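Local coordinates for hypothetical protein (Ruminococcus gnavus, PDB 4QAN), which is of unknown function but adopts a cystatin-like fold as a divergent member of the NTF2-like superfamily and probably binds a metal ion, at residues Val31-Ser36 and Leu43-Arg48. Sequence-based numbering, arbitrary orientation.
Sequences VLYMLS and LDMALR
The hydroxyl of Tyr-33 reaches across to the neighbouring helix and donates a hydrogen bond to the backbone carbonyl of Met-45, with OH and O 2.7 Å apart. The donor approaches at a C=O...OH angle of 124°, tilted out of the carbonyl plane, and Tyr-33 OH in turn makes a weak hydrogen bond with Thr-206 N. With CG anti to the backbone N (chi1 175°), the ring extends to the second helix, and Arg-48 CB lies 3.4 Å from its OH. Selenomethionine Met-45 runs back the other way, fully extended: its SE lies 5.2 Å from the centroid of the Tyr-33 ring, an oblique Met-aromatic contact, and CE packs 3.6 Å from Tyr-33 CE2. The same methyl touches Ser-36 OG (3.5 Å), a hydroxyl whose hydrogen bonds go to Lys-40 NZ and Pro-202 O. A phenylalanine in place of Tyr-33 would probably leave the Met-45 carbonyl without its hydroxyl donor. Selenomethionine Met-34 folds at chi2 and chi3, which brings SE to 3.9 Å from Ala-46 CB. Beyond the contact, Phe-102 of helix 87-108 packs on Ala-46, while Phe-159 of strand 153-164 meets Met-34. The segment axes, 8.8 Å apart at 161°, make this a buried antiparallel helical hairpin, set beside the antiparallel sheet of a cystatin-like domain.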
loop_
_atom_site.group_PDB
_atom_site.type_symbol
_atom_site.label_atom_id
_atom_site.label_comp_id
_atom_site.label_asym_id
_atom_site.label_seq_id
_atom_site.Cartn_x
_atom_site.Cartn_y
_atom_site.Cartn_z
ATOM N N VAL A 31 -10.519 16.670 10.135
ATOM C CA VAL A 31 -9.802 17.582 9.248
ATOM C C VAL A 31 -8.716 18.331 10.011
ATOM O O VAL A 31 -7.578 18.428 9.539
ATOM C CB VAL A 31 -10.751 18.604 8.598
ATOM C CG1 VAL A 31 -9.969 19.690 7.858
ATOM C CG2 VAL A 31 -11.722 17.905 7.661
ATOM N N LEU A 32 -9.079 18.857 11.183
ATOM C CA LEU A 32 -8.152 19.622 12.005
ATOM C C LEU A 32 -7.020 18.743 12.502
ATOM O O LEU A 32 -5.851 19.119 12.400
ATOM C CB LEU A 32 -8.872 20.257 13.199
ATOM C CG LEU A 32 -9.845 21.396 12.882
ATOM C CD1 LEU A 32 -10.579 21.851 14.141
ATOM C CD2 LEU A 32 -9.107 22.561 12.232
ATOM N N TYR A 33 -7.371 17.574 13.036
ATOM C CA TYR A 33 -6.389 16.581 13.451
ATOM C C TYR A 33 -5.360 16.424 12.344
ATOM O O TYR A 33 -4.159 16.454 12.599
ATOM C CB TYR A 33 -7.077 15.239 13.745
ATOM C CG TYR A 33 -6.129 14.091 14.074
ATOM C CD1 TYR A 33 -5.706 13.201 13.092
ATOM C CD2 TYR A 33 -5.661 13.890 15.377
ATOM C CE1 TYR A 33 -4.849 12.152 13.403
ATOM C CE2 TYR A 33 -4.794 12.840 15.686
ATOM C CZ TYR A 33 -4.392 11.977 14.698
ATOM O OH TYR A 33 -3.522 10.941 15.010
HETATM N N MSE A 34 -5.826 16.284 11.111
HETATM C CA MSE A 34 -4.906 16.092 9.986
HETATM C C MSE A 34 -4.119 17.350 9.752
HETATM O O MSE A 34 -2.927 17.289 9.469
HETATM C CB MSE A 34 -5.675 15.634 8.756
HETATM C CG MSE A 34 -4.790 15.329 7.558
HETATM SE SE MSE A 34 -3.624 13.806 7.956
HETATM C CE MSE A 34 -4.967 12.372 8.003
ATOM N N LEU A 35 -4.765 18.502 9.872
ATOM C CA LEU A 35 -4.073 19.774 9.704
ATOM C C LEU A 35 -2.982 19.981 10.762
ATOM O O LEU A 35 -1.874 20.427 10.444
ATOM C CB LEU A 35 -5.069 20.924 9.740
ATOM C CG LEU A 35 -6.009 20.999 8.537
ATOM C CD1 LEU A 35 -7.134 21.981 8.819
ATOM C CD2 LEU A 35 -5.257 21.404 7.283
ATOM N N SER A 36 -3.295 19.662 12.015
ATOM C CA SER A 36 -2.293 19.687 13.087
ATOM C C SER A 36 -1.097 18.781 12.785
ATOM O O SER A 36 0.057 19.176 12.965
ATOM C CB SER A 36 -2.903 19.236 14.405
ATOM O OG SER A 36 -1.876 19.055 15.354
ATOM N N LEU A 43 4.354 12.442 10.975
ATOM C CA LEU A 43 3.858 11.439 10.058
ATOM C C LEU A 43 3.000 10.417 10.791
ATOM O O LEU A 43 1.924 10.029 10.319
ATOM C CB LEU A 43 5.026 10.725 9.381
ATOM C CG LEU A 43 4.660 9.593 8.423
ATOM C CD1 LEU A 43 3.899 10.172 7.250
ATOM C CD2 LEU A 43 5.899 8.840 7.959
ATOM N N ASP A 44 3.490 9.976 11.940
ATOM C CA ASP A 44 2.793 8.971 12.717
ATOM C C ASP A 44 1.371 9.446 13.004
ATOM O O ASP A 44 0.394 8.730 12.717
ATOM C CB ASP A 44 3.544 8.694 14.020
ATOM C CG ASP A 44 2.788 7.763 14.929
ATOM O OD1 ASP A 44 2.773 6.549 14.639
ATOM O OD2 ASP A 44 2.189 8.249 15.923
HETATM N N MSE A 45 1.273 10.664 13.549
HETATM C CA MSE A 45 -0.012 11.285 13.853
HETATM C C MSE A 45 -0.922 11.311 12.644
HETATM O O MSE A 45 -2.084 10.913 12.737
HETATM C CB MSE A 45 0.248 12.684 14.420
HETATM C CG MSE A 45 -1.023 13.314 14.944
HETATM SE SE MSE A 45 -0.645 15.173 15.454
HETATM C CE MSE A 45 -2.522 15.639 15.828
ATOM N N ALA A 46 -0.382 11.751 11.509
ATOM C CA ALA A 46 -1.114 11.866 10.238
ATOM C C ALA A 46 -1.720 10.553 9.778
ATOM O O ALA A 46 -2.891 10.510 9.414
ATOM C CB ALA A 46 -0.192 12.401 9.137
ATOM N N LEU A 47 -0.908 9.498 9.774
ATOM C CA LEU A 47 -1.357 8.170 9.366
ATOM C C LEU A 47 -2.585 7.685 10.126
ATOM O O LEU A 47 -3.514 7.141 9.534
ATOM C CB LEU A 47 -0.227 7.157 9.529
ATOM C CG LEU A 47 0.855 7.292 8.439
ATOM C CD1 LEU A 47 2.046 6.403 8.732
ATOM C CD2 LEU A 47 0.274 6.967 7.082
ATOM N N ARG A 48 -2.572 7.889 11.436
ATOM C CA ARG A 48 -3.667 7.468 12.301
ATOM C C ARG A 48 -4.999 8.151 11.956
ATOM O O ARG A 48 -6.068 7.597 12.231
ATOM C CB ARG A 48 -3.300 7.741 13.757
ATOM C CG ARG A 48 -2.092 6.936 14.223
ATOM C CD ARG A 48 -1.319 7.663 15.311
ATOM N NE ARG A 48 -0.235 6.838 15.854
ATOM C CZ ARG A 48 -0.300 6.118 16.973
ATOM N NH1 ARG A 48 -1.407 6.077 17.715
ATOM N NH2 ARG A 48 0.766 5.429 17.355
#